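Local coordinates for protein short-chain-enoyl-CoA hydratase (PDB 5Z7R) that catalyses the reversible hydration of crotonyl-CoA, also accepts hexenoyl-CoA but not higher analogues, and belongs to the enoyl-CoA hydratase/isomerase family, at residues N4-E9 / A15-N20; N202-V207 / T239-D244; Q166-D171 / I176-K181. All coordinates share one frame; numbering follows the deposited sequence.

Contact 1. Residues N4-E9 / A15-N20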
# COMPACT_ATOMS: atom_id res chain seq x y z
N ASN A 4 28.68 -20.46 -20.52
CA ASN A 4 30.11 -20.18 -20.34
C ASN A 4 30.44 -18.91 -19.54
O ASN A 4 31.57 -18.42 -19.58
CB ASN A 4 30.86 -20.25 -21.68
CG ASN A 4 30.28 -19.34 -22.74
OD1 ASN A 4 29.63 -19.78 -23.69
ND2 ASN A 4 30.52 -18.05 -22.59
N ASN A 5 29.46 -18.41 -18.78
CA ASN A 5 29.69 -17.40 -17.73
C ASN A 5 29.25 -17.90 -16.32
O ASN A 5 29.64 -17.33 -15.29
CB ASN A 5 28.98 -16.08 -18.09
CG ASN A 5 29.68 -15.30 -19.20
OD1 ASN A 5 30.82 -15.56 -19.54
ND2 ASN A 5 28.99 -14.32 -19.75
N VAL A 6 28.49 -18.99 -16.30
CA VAL A 6 27.84 -19.49 -15.09
C VAL A 6 27.91 -21.00 -14.95
O VAL A 6 27.41 -21.72 -15.81
CB VAL A 6 26.35 -19.12 -15.13
CG1 VAL A 6 25.63 -19.55 -13.84
CG2 VAL A 6 26.23 -17.62 -15.40
N ILE A 7 28.46 -21.48 -13.85
CA ILE A 7 28.50 -22.90 -13.58
C ILE A 7 27.33 -23.31 -12.70
O ILE A 7 27.00 -22.59 -11.77
CB ILE A 7 29.82 -23.27 -12.87
CG1 ILE A 7 31.02 -22.77 -13.67
CG2 ILE A 7 29.89 -24.77 -12.67
CD1 ILE A 7 32.31 -22.74 -12.90
N LEU A 8 26.73 -24.46 -12.96
CA LEU A 8 25.68 -24.96 -12.10
C LEU A 8 25.90 -26.40 -11.64
O LEU A 8 26.01 -27.29 -12.49
CB LEU A 8 24.34 -24.90 -12.83
CG LEU A 8 23.18 -25.60 -12.09
CD1 LEU A 8 22.74 -24.83 -10.85
CD2 LEU A 8 21.99 -25.80 -13.01
N GLU A 9 25.91 -26.63 -10.31
CA GLU A 9 26.20 -27.94 -9.71
C GLU A 9 25.18 -28.33 -8.65
O GLU A 9 24.61 -27.47 -8.01
CB GLU A 9 27.57 -27.90 -9.04
CG GLU A 9 28.60 -27.07 -9.78
CD GLU A 9 29.98 -27.24 -9.21
OE1 GLU A 9 30.50 -28.39 -9.19
OE2 GLU A 9 30.57 -26.23 -8.78
N ALA A 15 21.92 -26.71 -4.85
CA ALA A 15 22.61 -26.31 -6.04
C ALA A 15 23.47 -25.12 -5.76
O ALA A 15 23.03 -24.15 -5.15
CB ALA A 15 21.61 -25.97 -7.13
N VAL A 16 24.71 -25.18 -6.24
CA VAL A 16 25.63 -24.08 -6.16
C VAL A 16 25.73 -23.45 -7.53
O VAL A 16 25.95 -24.13 -8.53
CB VAL A 16 27.02 -24.56 -5.69
CG1 VAL A 16 27.94 -23.39 -5.43
CG2 VAL A 16 26.88 -25.41 -4.43
N VAL A 17 25.57 -22.15 -7.58
CA VAL A 17 25.61 -21.44 -8.82
C VAL A 17 26.75 -20.51 -8.63
O VAL A 17 26.83 -19.83 -7.62
CB VAL A 17 24.29 -20.69 -9.05
CG1 VAL A 17 24.34 -19.86 -10.32
CG2 VAL A 17 23.13 -21.65 -9.12
N THR A 18 27.65 -20.50 -9.59
CA THR A 18 28.87 -19.72 -9.46
C THR A 18 29.00 -18.90 -10.69
O THR A 18 29.06 -19.45 -11.79
CB THR A 18 30.15 -20.60 -9.34
OG1 THR A 18 30.05 -21.51 -8.23
CG2 THR A 18 31.33 -19.75 -9.16
N ILE A 19 29.07 -17.60 -10.53
CA ILE A 19 29.37 -16.76 -11.67
C ILE A 19 30.87 -16.80 -11.86
O ILE A 19 31.62 -16.56 -10.91
CB ILE A 19 28.88 -15.33 -11.50
CG1 ILE A 19 27.36 -15.32 -11.60
CG2 ILE A 19 29.50 -14.45 -12.57
CD1 ILE A 19 26.70 -14.27 -10.75
N ASN A 20 31.28 -17.06 -13.10
CA ASN A 20 32.65 -17.41 -13.43
C ASN A 20 33.17 -16.63 -14.63
O ASN A 20 33.22 -17.16 -15.72
CB ASN A 20 32.70 -18.92 -13.66
CG ASN A 20 34.09 -19.44 -14.00
OD1 ASN A 20 35.12 -18.77 -13.77
ND2 ASN A 20 34.13 -20.64 -14.55
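Leu8 lays its CD1 methyl over Val17 CG2, 3.6 Å away, and the same CD1 lies 4.1 Å from Ala15 CB. With Leu8 CG anti to the backbone N (chi1 171°), the branch is carried toward 15-20. On the same face, Val6 reaches Val17 from another side, CG1 to CG1 at 3.8 Å. Val17 is thus touched through both of its methyls. Helix 30-45 covers this face with Met36 and Val39 on Val6 and Ile43 on Val17.

The other face carries Ile7, Glu9, Val16 and Thr18. Here Ile7 CD1 lies 3.2 Å from Asn20 ND2, a tight van der Waals contact.

The two strands form an antiparallel beta hairpin at the rim of the main crotonase sheet. Ile7 and Thr18 are a hydrogen-bonded pair, with Ile7 N to Thr18 O at 3.0 Å and a return bond from Thr18 N to Ile7 O. Glu9 and Val16 pair in the same way. Asn20 N to Asn5 O, at 2.7 Å, closes the end.

All five hydrogen bonds join backbone to backbone. The polar grip therefore lies in the main chain, and the side chains contribute mainly apolar packing.

Contact 2. Residues N202-V207 / T239-D244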
# COMPACT_ATOMS: atom_id res chain seq x y z
N ASN A 202 14.80 -29.46 6.84
CA ASN A 202 13.48 -29.08 7.27
C ASN A 202 12.44 -29.38 6.22
O ASN A 202 12.77 -29.66 5.08
CB ASN A 202 13.46 -27.62 7.63
CG ASN A 202 14.26 -27.34 8.87
OD1 ASN A 202 14.10 -28.05 9.87
ND2 ASN A 202 15.11 -26.30 8.83
N ALA A 203 11.18 -29.32 6.62
CA ALA A 203 10.13 -29.71 5.73
C ALA A 203 10.09 -28.74 4.54
O ALA A 203 10.15 -27.53 4.74
CB ALA A 203 8.81 -29.75 6.46
N PRO A 204 10.06 -29.29 3.30
CA PRO A 204 10.23 -28.51 2.06
C PRO A 204 9.02 -27.63 1.69
O PRO A 204 9.20 -26.54 1.18
CB PRO A 204 10.43 -29.60 0.99
CG PRO A 204 9.78 -30.82 1.55
CD PRO A 204 9.94 -30.74 3.04
N VAL A 205 7.83 -28.11 1.94
CA VAL A 205 6.65 -27.36 1.67
C VAL A 205 6.54 -26.19 2.64
O VAL A 205 6.16 -25.06 2.25
CB VAL A 205 5.42 -28.28 1.76
CG1 VAL A 205 4.12 -27.49 1.80
CG2 VAL A 205 5.45 -29.25 0.58
N ALA A 206 6.94 -26.43 3.88
CA ALA A 206 6.94 -25.41 4.92
C ALA A 206 7.92 -24.28 4.66
O ALA A 206 7.58 -23.13 4.88
CB ALA A 206 7.22 -26.03 6.28
N VAL A 207 9.13 -24.60 4.20
CA VAL A 207 10.12 -23.59 3.85
C VAL A 207 9.67 -22.81 2.63
O VAL A 207 9.89 -21.59 2.56
CB VAL A 207 11.48 -24.23 3.50
CG1 VAL A 207 12.46 -23.21 2.97
CG2 VAL A 207 12.08 -24.92 4.71
N THR A 239 -0.13 -31.62 3.80
CA THR A 239 1.03 -32.48 3.52
C THR A 239 1.21 -33.62 4.50
O THR A 239 0.82 -33.54 5.69
CB THR A 239 2.37 -31.72 3.57
OG1 THR A 239 2.67 -31.36 4.92
CG2 THR A 239 2.33 -30.49 2.70
N GLU A 240 1.83 -34.68 4.00
CA GLU A 240 2.31 -35.77 4.86
C GLU A 240 3.43 -35.31 5.78
O GLU A 240 3.50 -35.76 6.93
CB GLU A 240 2.78 -36.98 4.04
CG GLU A 240 1.67 -37.67 3.28
CD GLU A 240 0.52 -38.04 4.19
OE1 GLU A 240 0.63 -39.09 4.84
OE2 GLU A 240 -0.46 -37.26 4.28
N ASP A 241 4.30 -34.42 5.31
CA ASP A 241 5.41 -33.99 6.14
C ASP A 241 4.93 -33.45 7.48
O ASP A 241 5.37 -33.92 8.53
CB ASP A 241 6.29 -32.98 5.42
CG ASP A 241 7.20 -33.64 4.39
OD1 ASP A 241 7.37 -34.89 4.44
OD2 ASP A 241 7.76 -32.91 3.55
N GLN A 242 4.00 -32.52 7.45
CA GLN A 242 3.35 -32.02 8.68
C GLN A 242 2.85 -33.13 9.63
O GLN A 242 2.99 -33.03 10.86
CB GLN A 242 2.18 -31.10 8.30
CG GLN A 242 1.33 -30.63 9.48
CD GLN A 242 0.08 -31.46 9.70
OE1 GLN A 242 -0.60 -31.89 8.75
NE2 GLN A 242 -0.25 -31.67 10.97
N LYS A 243 2.22 -34.15 9.07
CA LYS A 243 1.69 -35.26 9.86
C LYS A 243 2.86 -36.08 10.50
O LYS A 243 2.80 -36.45 11.69
CB LYS A 243 0.78 -36.11 8.96
CG LYS A 243 0.32 -37.44 9.53
CD LYS A 243 -0.69 -37.28 10.66
CE LYS A 243 -1.28 -38.64 11.01
NZ LYS A 243 -2.42 -38.55 11.96
N ASP A 244 3.93 -36.29 9.75
CA ASP A 244 5.02 -37.15 10.21
C ASP A 244 6.01 -36.41 11.10
O ASP A 244 6.51 -36.99 12.06
CB ASP A 244 5.70 -37.82 9.00
CG ASP A 244 4.71 -38.66 8.17
OD1 ASP A 244 3.60 -38.98 8.67
OD2 ASP A 244 5.04 -38.97 7.01
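Two helix starts come close here, and their first turns run in different directions. Ala203 is the N-cap of helix 204-217, and Thr239 is the N-cap of helix 240-253. The backbones are nearest at Ala203 and Asp241, whose CA atoms are 6.4 Å apart. The first turn after Ala203 is closed by Val207 N to Ala203 O at 3.1 Å.

Thr239 has a divided role. Its chi1 of 70° puts OG1 between the backbone N and the carbonyl carbon. There OG1 accepts a nearly straight bond from Gln242 N, at 3.1 Å and 166°, which caps the helix. OG1 also bonds to the carbonyl O of Cys236. The same rotation leaves the methyl CG2 facing the other helix. It meets Val205 tip to tip, with CG2 3.6 Å from Val205 CG1.

Both helices belong to the helical C-terminal part of the crotonase fold, which follows the sheets in the chain. A second subunit packs beside them. Gln242 NE2 bonds to Lys72 O of that neighbouring subunit, and Lys243 NZ forms a salt bridge with its Glu73. Val135 of the same subunit lies against Ala206 and Val207.

Asp241 and Pro204 approach from opposite directions. One carboxylate oxygen, OD2, comes close to the proline ring, 3.1 Å from Pro204 CD and 3.5 Å from Pro204 CG. The carbon next to the proline nitrogen is slightly electron-poor, so this contact is probably mildly favourable electrostatically. The nearby start of helix 204-217 may add to that effect. Closer to the backbones, Ala203 CB rests against Asp241 CB at 4.2 Å. Pro204 also touches Leu50, in a loop of the same chain.

Contact 3. Residues Q166-D171 / I176-K181; sequences QNIKAD and IGLVNK
The peptide carbonyl of Ala170 is the flat group that meets a side chain across this contact. Val179 CG2 stands 4.2 Å from Ala170 O. The methyl lies beyond the oxygen and not over either face of the peptide. It is a loose contact between a methyl and a carbonyl. The CA atoms of Ala170 and Val179 are 8.0 Å apart, so the backbones themselves stay well separated.

The remaining contact is between aliphatic groups. Ile168 and Ile176 reach toward each other tip to tip, CD1 to CD1 at 4.0 Å. In both, CG1 sits between the backbone N and the carbonyl carbon, with chi1 of 48° in Ile168 and 73° in Ile176. The end of Ile176 thereby comes nearer to 166-171 than its base. Leu178 adds a longer contact, its CD2 4.5 Å from Ile168 CD1. These methyl contacts join residues that come before and after helix 170-175 in sequence.

Helix 170-175 links the two segments, with Lys169 as its N-cap. Strand 129-131 supplies Phe130, which Ile168, Leu178 and Val179 all touch. Helix 145-153 contributes Val153 to Ile176 and Leu178, and Leu149 to Leu178. Beyond them the chain runs toward strand 182-183 beside strand 121-125, where Arg122 NE bonds to Leu178 O.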
# COMPACT_ATOMS: atom_id res chain seq x y z
N GLN A 166 30.64 5.35 -2.25
CA GLN A 166 31.85 4.81 -1.63
C GLN A 166 31.53 3.45 -1.11
O GLN A 166 30.38 3.18 -0.82
CB GLN A 166 32.31 5.69 -0.49
CG GLN A 166 32.66 7.12 -0.91
CD GLN A 166 33.07 8.01 0.26
OE1 GLN A 166 34.25 8.30 0.44
NE2 GLN A 166 32.09 8.46 1.05
N ASN A 167 32.56 2.61 -1.00
CA ASN A 167 32.37 1.21 -0.62
C ASN A 167 32.50 1.03 0.87
O ASN A 167 32.95 1.91 1.56
CB ASN A 167 33.37 0.29 -1.32
CG ASN A 167 33.26 0.38 -2.83
OD1 ASN A 167 32.20 0.11 -3.41
ND2 ASN A 167 34.35 0.77 -3.47
N ILE A 168 32.09 -0.14 1.35
CA ILE A 168 32.23 -0.46 2.74
C ILE A 168 32.78 -1.87 2.84
O ILE A 168 32.58 -2.67 1.93
CB ILE A 168 30.89 -0.34 3.51
CG1 ILE A 168 29.76 -1.05 2.78
CG2 ILE A 168 30.54 1.12 3.68
CD1 ILE A 168 28.67 -1.63 3.69
N LYS A 169 33.45 -2.15 3.96
CA LYS A 169 34.01 -3.48 4.18
C LYS A 169 32.99 -4.37 4.81
O LYS A 169 31.96 -3.93 5.34
CB LYS A 169 35.23 -3.42 5.10
CG LYS A 169 36.44 -2.63 4.61
CD LYS A 169 37.68 -3.06 5.40
CE LYS A 169 38.94 -2.33 4.97
NZ LYS A 169 39.18 -1.07 5.74
N ALA A 170 33.31 -5.65 4.80
CA ALA A 170 32.38 -6.66 5.27
C ALA A 170 31.93 -6.44 6.71
O ALA A 170 30.83 -6.89 7.08
CB ALA A 170 33.00 -8.04 5.14
N ASP A 171 32.77 -5.76 7.50
CA ASP A 171 32.46 -5.50 8.92
C ASP A 171 31.38 -4.41 9.07
O ASP A 171 30.47 -4.58 9.87
CB ASP A 171 33.72 -5.21 9.79
CG ASP A 171 34.57 -4.08 9.26
OD1 ASP A 171 34.28 -3.55 8.18
OD2 ASP A 171 35.56 -3.70 9.92
N ILE A 176 25.41 -3.04 9.61
CA ILE A 176 24.14 -2.46 9.16
C ILE A 176 23.11 -3.47 8.70
O ILE A 176 22.05 -3.09 8.21
CB ILE A 176 24.37 -1.41 8.07
CG1 ILE A 176 24.76 -2.05 6.73
CG2 ILE A 176 25.44 -0.45 8.56
CD1 ILE A 176 25.27 -1.04 5.72
N GLY A 177 23.41 -4.76 8.89
CA GLY A 177 22.50 -5.83 8.50
C GLY A 177 22.51 -6.20 7.01
O GLY A 177 21.75 -7.05 6.60
N LEU A 178 23.35 -5.58 6.20
CA LEU A 178 23.44 -5.96 4.79
C LEU A 178 23.72 -7.45 4.67
O LEU A 178 23.11 -8.15 3.83
CB LEU A 178 24.55 -5.17 4.09
CG LEU A 178 24.63 -5.38 2.58
CD1 LEU A 178 23.27 -5.23 1.92
CD2 LEU A 178 25.60 -4.38 1.96
N VAL A 179 24.64 -7.92 5.53
CA VAL A 179 24.87 -9.36 5.70
C VAL A 179 24.52 -9.85 7.09
O VAL A 179 24.52 -9.05 8.02
CB VAL A 179 26.33 -9.75 5.40
CG1 VAL A 179 26.62 -9.48 3.93
CG2 VAL A 179 27.31 -8.99 6.31
N ASN A 180 24.20 -11.15 7.17
CA ASN A 180 23.93 -11.89 8.38
C ASN A 180 25.17 -12.46 9.10
O ASN A 180 25.11 -12.76 10.28
CB ASN A 180 23.02 -13.06 8.06
CG ASN A 180 21.66 -12.64 7.58
OD1 ASN A 180 21.28 -11.46 7.68
ND2 ASN A 180 20.90 -13.60 7.08
N LYS A 181 26.28 -12.65 8.39
CA LYS A 181 27.51 -13.18 8.98
C LYS A 181 28.74 -12.81 8.20
O LYS A 181 28.72 -12.64 6.97
CB LYS A 181 27.50 -14.68 9.02
CG LYS A 181 26.50 -15.34 9.93
CD LYS A 181 26.99 -16.76 10.22
CE LYS A 181 25.97 -17.58 10.98
NZ LYS A 181 24.90 -18.08 10.06

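In the fold
Contact 1 and contact 3 each join pieces of chain close in sequence, whereas 202-207 and 239-244 are separated by a long, mostly helical run. Contact 3 is buried, contact 1 partly buried, and contact 2 lies at the surface of the chain. None shares an element with another. Contact 1 belongs to the six-stranded sheet. Contact 3 starts on an outer strand of the four-stranded sheet and leads toward the far outermost strand of the larger one. Backbone hydrogen bonds dominate contact 1, methyl packing contact 3, and mixed methyl and carboxylate contacts the helix starts of contact 2. Contacts 2 and 3 both touch the second subunit.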